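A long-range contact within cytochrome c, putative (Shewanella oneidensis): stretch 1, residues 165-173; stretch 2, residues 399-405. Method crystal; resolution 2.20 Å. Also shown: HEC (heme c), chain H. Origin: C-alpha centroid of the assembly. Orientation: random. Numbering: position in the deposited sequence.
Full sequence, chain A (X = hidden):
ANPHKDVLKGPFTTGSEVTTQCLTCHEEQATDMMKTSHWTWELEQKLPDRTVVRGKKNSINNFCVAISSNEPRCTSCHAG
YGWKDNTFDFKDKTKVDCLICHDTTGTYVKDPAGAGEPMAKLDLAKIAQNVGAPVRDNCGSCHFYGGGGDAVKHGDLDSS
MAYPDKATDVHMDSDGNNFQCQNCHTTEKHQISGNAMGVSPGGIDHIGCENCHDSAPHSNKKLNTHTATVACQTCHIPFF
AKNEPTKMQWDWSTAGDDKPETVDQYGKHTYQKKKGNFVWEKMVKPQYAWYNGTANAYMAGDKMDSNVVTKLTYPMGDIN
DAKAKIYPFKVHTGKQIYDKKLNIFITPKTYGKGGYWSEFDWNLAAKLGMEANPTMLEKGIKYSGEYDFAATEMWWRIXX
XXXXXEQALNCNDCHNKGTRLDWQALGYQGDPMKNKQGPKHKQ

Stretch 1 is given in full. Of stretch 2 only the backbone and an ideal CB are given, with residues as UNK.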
ATOM      1  N   ASP A 165      -3.170  -8.990 -19.250  1.00 34.08           N
ATOM      2  CA  ASP A 165      -4.156  -9.639 -20.047  1.00 36.56           C
ATOM      3  C   ASP A 165      -5.494  -9.656 -19.316  1.00 36.62           C
ATOM      4  O   ASP A 165      -5.556  -9.315 -18.124  1.00 36.13           O
ATOM      5  CB  ASP A 165      -3.738 -11.048 -20.377  1.00 37.29           C
ATOM      6  CG  ASP A 165      -3.369 -11.848 -19.173  1.00 43.46           C
ATOM      7  OD1 ASP A 165      -2.765 -12.930 -19.363  1.00 52.67           O
ATOM      8  OD2 ASP A 165      -3.627 -11.523 -17.993  1.00 49.21           O
ATOM      9  N   LYS A 166      -6.532 -10.072 -20.035  1.00 35.96           N
ATOM     10  CA  LYS A 166      -7.888 -10.167 -19.515  1.00 37.14           C
ATOM     11  C   LYS A 166      -7.937 -11.048 -18.292  1.00 36.75           C
ATOM     12  O   LYS A 166      -8.631 -10.705 -17.349  1.00 37.34           O
ATOM     13  CB  LYS A 166      -8.868 -10.705 -20.546  1.00 36.01           C
ATOM     14  CG  LYS A 166     -10.354 -10.330 -20.298  1.00 41.31           C
ATOM     15  CD  LYS A 166     -11.271 -10.943 -21.422  1.00 42.85           C
ATOM     16  CE  LYS A 166     -12.756 -10.681 -21.149  1.00 48.21           C
ATOM     17  NZ  LYS A 166     -13.673 -11.904 -21.389  1.00 52.26           N
ATOM     18  N   ALA A 167      -7.258 -12.187 -18.345  1.00 36.07           N
ATOM     19  CA  ALA A 167      -7.184 -13.113 -17.226  1.00 37.05           C
ATOM     20  C   ALA A 167      -6.677 -12.454 -15.901  1.00 37.86           C
ATOM     21  O   ALA A 167      -7.108 -12.881 -14.813  1.00 40.75           O
ATOM     22  CB  ALA A 167      -6.323 -14.317 -17.573  1.00 36.75           C
ATOM     23  N   THR A 168      -5.789 -11.465 -16.002  1.00 35.10           N
ATOM     24  CA  THR A 168      -5.258 -10.765 -14.862  1.00 33.52           C
ATOM     25  C   THR A 168      -6.183  -9.596 -14.353  1.00 33.37           C
ATOM     26  O   THR A 168      -6.425  -9.439 -13.140  1.00 31.66           O
ATOM     27  CB  THR A 168      -3.845 -10.198 -15.172  1.00 34.14           C
ATOM     28  OG1 THR A 168      -2.929 -11.296 -15.495  1.00 33.19           O
ATOM     29  CG2 THR A 168      -3.232  -9.436 -13.841  1.00 30.66           C
ATOM     30  N   ASP A 169      -6.651  -8.760 -15.262  1.00 31.52           N
ATOM     31  CA  ASP A 169      -7.519  -7.673 -14.888  1.00 31.42           C
ATOM     32  C   ASP A 169      -8.360  -7.333 -16.099  1.00 30.95           C
ATOM     33  O   ASP A 169      -7.837  -6.844 -17.105  1.00 31.23           O
ATOM     34  CB  ASP A 169      -6.698  -6.427 -14.440  1.00 30.41           C
ATOM     35  CG  ASP A 169      -7.552  -5.351 -13.846  1.00 30.08           C
ATOM     36  OD1 ASP A 169      -8.310  -4.706 -14.633  1.00 27.80           O
ATOM     37  OD2 ASP A 169      -7.547  -5.076 -12.609  1.00 30.76           O
ATOM     38  N   VAL A 170      -9.657  -7.485 -15.974  1.00 30.50           N
ATOM     39  CA  VAL A 170     -10.530  -7.110 -17.071  1.00 30.56           C
ATOM     40  C   VAL A 170     -10.576  -5.612 -17.454  1.00 31.75           C
ATOM     41  O   VAL A 170     -10.913  -5.284 -18.614  1.00 33.02           O
ATOM     42  CB  VAL A 170     -11.977  -7.630 -16.864  1.00 30.46           C
ATOM     43  CG1 VAL A 170     -11.947  -9.086 -16.621  1.00 30.09           C
ATOM     44  CG2 VAL A 170     -12.714  -6.904 -15.696  1.00 27.91           C
ATOM     45  N   HIS A 171     -10.336  -4.704 -16.495  1.00 29.74           N
ATOM     46  CA  HIS A 171     -10.458  -3.284 -16.763  1.00 28.21           C
ATOM     47  C   HIS A 171      -9.183  -2.768 -17.381  1.00 29.44           C
ATOM     48  O   HIS A 171      -9.238  -2.005 -18.338  1.00 30.13           O
ATOM     49  CB  HIS A 171     -10.797  -2.540 -15.449  1.00 28.07           C
ATOM     50  CG  HIS A 171     -12.096  -2.975 -14.857  1.00 23.61           C
ATOM     51  ND1 HIS A 171     -12.187  -3.779 -13.738  1.00 21.79           N
ATOM     52  CD2 HIS A 171     -13.367  -2.772 -15.272  1.00 22.30           C
ATOM     53  CE1 HIS A 171     -13.458  -3.988 -13.441  1.00 24.98           C
ATOM     54  NE2 HIS A 171     -14.201  -3.371 -14.350  1.00 25.19           N
ATOM     55  N   MET A 172      -8.030  -3.228 -16.878  1.00 28.43           N
ATOM     56  CA  MET A 172      -6.738  -2.787 -17.407  1.00 29.97           C
ATOM     57  C   MET A 172      -6.152  -3.553 -18.642  1.00 30.86           C
ATOM     58  O   MET A 172      -5.213  -3.082 -19.310  1.00 28.47           O
ATOM     59  CB  MET A 172      -5.700  -2.769 -16.259  1.00 29.03           C
ATOM     60  CG  MET A 172      -6.075  -1.602 -15.243  1.00 30.66           C
ATOM     61  SD  MET A 172      -4.860  -1.511 -13.907  1.00 34.95           S
ATOM     62  CE  MET A 172      -5.792  -2.238 -12.549  1.00 34.76           C
ATOM     63  N   ASP A 173      -6.665  -4.750 -18.851  1.00 31.81           N
ATOM     64  CA  ASP A 173      -6.430  -5.606 -20.035  1.00 33.77           C
ATOM     65  C   ASP A 173      -6.037  -4.820 -21.292  1.00 34.23           C
ATOM     66  O   ASP A 173      -6.841  -4.096 -21.829  1.00 31.47           O
ATOM     67  CB  ASP A 173      -7.708  -6.331 -20.314  1.00 33.30           C
ATOM     68  CG  ASP A 173      -7.669  -7.145 -21.605  1.00 37.54           C
ATOM     69  OD1 ASP A 173      -6.554  -7.485 -22.210  1.00 33.91           O
ATOM     70  OD2 ASP A 173      -8.787  -7.534 -22.024  1.00 37.55           O
ATOM     71  N   UNK A 399      -8.659  -4.448  -4.384  1.00 27.62           N
ATOM     72  CA  UNK A 399      -9.543  -3.758  -5.291  1.00 26.90           C
ATOM     73  C   UNK A 399      -9.298  -3.969  -6.768  1.00 26.32           C
ATOM     74  O   UNK A 399     -10.168  -3.569  -7.571  1.00 26.29           O
ATOM     75  CB  UNK A 399      -9.467  -2.258  -4.998  1.00 26.90           C
ATOM     76  N   UNK A 400      -8.146  -4.512  -7.130  1.00 25.38           N
ATOM     77  CA  UNK A 400      -7.722  -4.684  -8.530  1.00 26.75           C
ATOM     78  C   UNK A 400      -7.691  -6.170  -8.915  1.00 27.02           C
ATOM     79  O   UNK A 400      -7.952  -6.987  -8.051  1.00 25.59           O
ATOM     80  CB  UNK A 400      -6.344  -4.057  -8.750  1.00 26.75           C
ATOM     81  N   UNK A 401      -7.378  -6.497 -10.194  1.00 26.82           N
ATOM     82  CA  UNK A 401      -7.445  -7.857 -10.690  1.00 26.72           C
ATOM     83  C   UNK A 401      -8.889  -8.399 -10.743  1.00 27.83           C
ATOM     84  O   UNK A 401      -9.126  -9.615 -10.599  1.00 28.38           O
ATOM     85  CB  UNK A 401      -6.579  -8.761  -9.811  1.00 26.72           C
ATOM     86  N   UNK A 402      -9.837  -7.549 -11.037  1.00 26.29           N
ATOM     87  CA  UNK A 402     -11.165  -8.097 -11.219  1.00 27.74           C
ATOM     88  C   UNK A 402     -11.043  -9.169 -12.348  1.00 29.70           C
ATOM     89  O   UNK A 402     -10.418  -8.922 -13.377  1.00 29.39           O
ATOM     90  CB  UNK A 402     -12.177  -7.002 -11.562  1.00 27.74           C
ATOM     91  N   UNK A 403     -11.536 -10.388 -12.089  1.00 29.53           N
ATOM     92  CA  UNK A 403     -11.431 -11.498 -13.049  1.00 28.11           C
ATOM     93  C   UNK A 403     -12.621 -11.459 -14.024  1.00 29.41           C
ATOM     94  O   UNK A 403     -13.652 -10.850 -13.674  1.00 29.02           O
ATOM     95  CB  UNK A 403     -11.382 -12.841 -12.318  1.00 28.11           C
ATOM     96  N   UNK A 404     -12.539 -12.153 -15.187  1.00 29.63           N
ATOM     97  CA  UNK A 404     -13.744 -12.282 -16.048  1.00 29.66           C
ATOM     98  C   UNK A 404     -14.898 -12.838 -15.285  1.00 29.73           C
ATOM     99  O   UNK A 404     -14.658 -13.511 -14.278  1.00 29.50           O
ATOM    100  CB  UNK A 404     -13.467 -13.174 -17.260  1.00 29.66           C
ATOM    101  N   UNK A 405     -16.107 -12.583 -15.765  1.00 30.79           N
ATOM    102  CA  UNK A 405     -17.325 -12.936 -15.054  1.00 33.46           C
ATOM    103  C   UNK A 405     -17.441 -14.452 -14.774  1.00 33.56           C
ATOM    104  O   UNK A 405     -18.015 -14.866 -13.752  1.00 33.23           O
ATOM    105  CB  UNK A 405     -18.536 -12.463 -15.861  1.00 33.46           C
TER
HETATM  106 FE   HEC H 806     -16.100  -3.048 -14.409  1.00 32.24          FE
HETATM  107  CHA HEC H 806     -16.365  -5.092 -17.113  1.00 35.07           C
HETATM  108  CHB HEC H 806     -16.807  -5.680 -12.318  1.00 24.78           C
HETATM  109  CHC HEC H 806     -15.242  -1.173 -11.695  1.00 26.57           C
HETATM  110  CHD HEC H 806     -16.233  -0.302 -16.336  1.00 27.62           C
HETATM  111  NA  HEC H 806     -16.474  -5.014 -14.667  1.00 27.29           N
HETATM  112  C1A HEC H 806     -16.558  -5.646 -15.862  1.00 35.01           C
HETATM  113  C2A HEC H 806     -16.884  -7.010 -15.643  1.00 34.45           C
HETATM  114  C3A HEC H 806     -17.011  -7.188 -14.328  1.00 29.30           C
HETATM  115  C4A HEC H 806     -16.780  -5.929 -13.695  1.00 30.50           C
HETATM  116  CMA HEC H 806     -17.337  -8.515 -13.597  1.00 25.52           C
HETATM  117  CAA HEC H 806     -17.070  -8.021 -16.813  1.00 31.63           C
HETATM  118  CBA HEC H 806     -15.785  -8.764 -17.077  1.00 39.37           C
HETATM  119  CGA HEC H 806     -16.019  -9.799 -18.187  1.00 43.12           C
HETATM  120  O1A HEC H 806     -16.082  -9.353 -19.350  1.00 45.38           O
HETATM  121  O2A HEC H 806     -16.103 -11.026 -17.891  1.00 43.07           O
HETATM  122  NB  HEC H 806     -16.061  -3.347 -12.360  1.00 27.64           N
HETATM  123  C1B HEC H 806     -16.304  -4.539 -11.745  1.00 23.64           C
HETATM  124  C2B HEC H 806     -15.983  -4.376 -10.369  1.00 25.76           C
HETATM  125  C3B HEC H 806     -15.517  -3.131 -10.193  1.00 27.16           C
HETATM  126  C4B HEC H 806     -15.575  -2.467 -11.461  1.00 27.49           C
HETATM  127  CMB HEC H 806     -16.181  -5.458  -9.293  1.00 26.18           C
HETATM  128  CAB HEC H 806     -15.000  -2.485  -8.878  1.00 24.34           C
HETATM  129  CBB HEC H 806     -13.854  -2.942  -8.327  1.00 17.65           C
HETATM  130  NC  HEC H 806     -15.849  -1.097 -14.026  1.00 26.77           N
HETATM  131  C1C HEC H 806     -15.456  -0.515 -12.861  1.00 28.06           C
HETATM  132  C2C HEC H 806     -15.332   0.899 -13.076  1.00 27.80           C
HETATM  133  C3C HEC H 806     -15.571   1.141 -14.407  1.00 29.28           C
HETATM  134  C4C HEC H 806     -15.883  -0.124 -15.008  1.00 29.34           C
HETATM  135  CMC HEC H 806     -14.936   1.878 -11.958  1.00 17.78           C
HETATM  136  CAC HEC H 806     -15.641   2.508 -15.191  1.00 29.43           C
HETATM  137  CBC HEC H 806     -14.805   3.556 -14.925  1.00 32.44           C
HETATM  138  ND  HEC H 806     -16.262  -2.737 -16.447  1.00 31.13           N
HETATM  139  C1D HEC H 806     -16.276  -1.482 -17.035  1.00 31.53           C
HETATM  140  C2D HEC H 806     -16.367  -1.637 -18.487  1.00 31.65           C
HETATM  141  C3D HEC H 806     -16.406  -3.150 -18.687  1.00 35.80           C
HETATM  142  C4D HEC H 806     -16.350  -3.741 -17.363  1.00 32.53           C
HETATM  143  CMD HEC H 806     -16.398  -0.523 -19.562  1.00 29.59           C
HETATM  144  CAD HEC H 806     -16.525  -3.982 -19.965  1.00 32.01           C
HETATM  145  CBD HEC H 806     -18.051  -3.976 -20.138  1.00 44.43           C
HETATM  146  CGD HEC H 806     -18.367  -4.543 -21.502  1.00 50.56           C
HETATM  147  O1D HEC H 806     -19.386  -4.050 -22.089  1.00 56.18           O
HETATM  148  O2D HEC H 806     -17.600  -5.459 -21.972  1.00 51.92           O

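Position 399 has nothing of stretch 1 within 5.5 Å of its ideal CB, so polar and apolar side chains alike would suit. It is Asn-399, whose OD1 is hydrogen-bonded elsewhere in the structure.

At position 400 CA-to-CB runs sideways, and the ideal CB lies 4.2 Å from both Asp-169 OD2 and Met-172 CE. A methyl group and a carboxylate oxygen so near would admit an apolar, aromatic or polar side chain. The residue is His-400; its ring meets the end of Met-172, with His-400 CD2 4.0 Å from Met-172 CE, while ND1 is satisfied elsewhere in the structure.

Position 401 has phi/psi of 67/35, the left-handed region, which favors glycine, asparagine or aspartate but does not exclude others. Its backbone does the binding: N donates to Asp-169 OD2 at 2.8 Å, and CA makes a CA-H...O contact with Thr-168 O at 3.1 Å. Neither needs a particular side chain. CA-to-CB points away overall, though the ideal CB lies 3.4 Å from Thr-168 O, so a flexible apolar chain could also fit. The residue is Met-401, and Met-401 CE lies 4.2 Å from Thr-168 CG2.

Position 402 offers an apolar niche: the ideal CB is 3.8 Å from His-171 CE1 and 4.2 Å from Val-170 CG2, with the heme beyond. Valine, isoleucine or leucine would suit. Val-402 fills it, CG1 lying 3.8 Å from Val-170 CG2 and also 3.8 Å from heme CHB. It thus packs beside His-171, whose NE2 binds heme FE at 1.9 Å. Val-402 O accepts from Val-170 N at 3.1 Å, a nearly straight bond that ties the two stretches together whatever the side chain.

At position 403 CA-to-CB points away, so stretch 1 asks little and many types, polar or apolar, would do. Ser-403 places OG in a hydrogen bond elsewhere in the structure.

Position 404 has phi of -54, which proline accepts, and its ideal CB lies 4.4 Å from Val-170 CG1 and 4.3 Å from Lys-166 NZ. A compact apolar group would suit the former, an acidic one the latter. Its N lies 3.4 Å from Val-170 CG1, which could accept no hydrogen bond. Pro-404 has no amide hydrogen to satisfy, and its CD packs 3.9 Å from Val-170 CG1 and 3.8 Å from Lys-166 O.

Position 405 is clear of stretch 1, but its N donates to heme O2A at 2.6 Å. A basic side chain would suit the nearby propionate. Lys-405 NZ makes a weak 3.4 Å hydrogen bond to O of water 1, which donates to heme O2A and accepts from Lys-166 NZ.

Stretch 2 399-405: NHMVSPK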
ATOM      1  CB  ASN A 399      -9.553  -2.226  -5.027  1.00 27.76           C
ATOM      2  CG  ASN A 399     -10.153  -1.880  -3.655  1.00 30.79           C
ATOM      3  OD1 ASN A 399     -11.371  -1.874  -3.436  1.00 26.07           O
ATOM      4  ND2 ASN A 399      -9.269  -1.579  -2.739  1.00 31.23           N
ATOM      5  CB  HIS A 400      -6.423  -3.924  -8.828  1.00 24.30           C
ATOM      6  CG  HIS A 400      -6.460  -2.534  -8.276  1.00 25.93           C
ATOM      7  ND1 HIS A 400      -6.090  -2.244  -6.969  1.00 25.55           N
ATOM      8  CD2 HIS A 400      -6.956  -1.383  -8.791  1.00 26.35           C
ATOM      9  CE1 HIS A 400      -6.324  -0.959  -6.725  1.00 24.29           C
ATOM     10  NE2 HIS A 400      -6.834  -0.412  -7.815  1.00 24.61           N
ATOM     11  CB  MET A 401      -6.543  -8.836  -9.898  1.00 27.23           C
ATOM     12  CG  MET A 401      -5.029  -8.490  -9.998  1.00 27.01           C
ATOM     13  SD  MET A 401      -3.858  -9.606  -9.074  1.00 34.40           S
ATOM     14  CE  MET A 401      -2.308  -8.959  -9.787  1.00 34.65           C
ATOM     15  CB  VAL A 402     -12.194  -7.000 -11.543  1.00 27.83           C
ATOM     16  CG1 VAL A 402     -13.548  -7.647 -12.028  1.00 22.63           C
ATOM     17  CG2 VAL A 402     -12.413  -6.046 -10.273  1.00 22.08           C
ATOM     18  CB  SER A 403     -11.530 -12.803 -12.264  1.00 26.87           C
ATOM     19  OG  SER A 403     -10.368 -12.896 -11.491  1.00 30.71           O
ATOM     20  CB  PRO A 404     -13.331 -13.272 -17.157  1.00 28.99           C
ATOM     21  CG  PRO A 404     -11.854 -13.164 -17.248  1.00 28.64           C
ATOM     22  CD  PRO A 404     -11.346 -12.831 -15.771  1.00 28.23           C
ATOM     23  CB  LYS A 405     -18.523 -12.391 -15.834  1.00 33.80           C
ATOM     24  CG  LYS A 405     -18.662 -13.022 -17.241  1.00 38.84           C
ATOM     25  CD  LYS A 405     -19.796 -12.381 -18.031  1.00 46.27           C
ATOM     26  CE  LYS A 405     -20.168 -13.235 -19.299  1.00 47.84           C
ATOM     27  NZ  LYS A 405     -19.119 -12.970 -20.389  1.00 51.36           N
TER
HETATM   28  O   HOH W   1     -15.788 -12.649 -19.727  1.00 33.75           O
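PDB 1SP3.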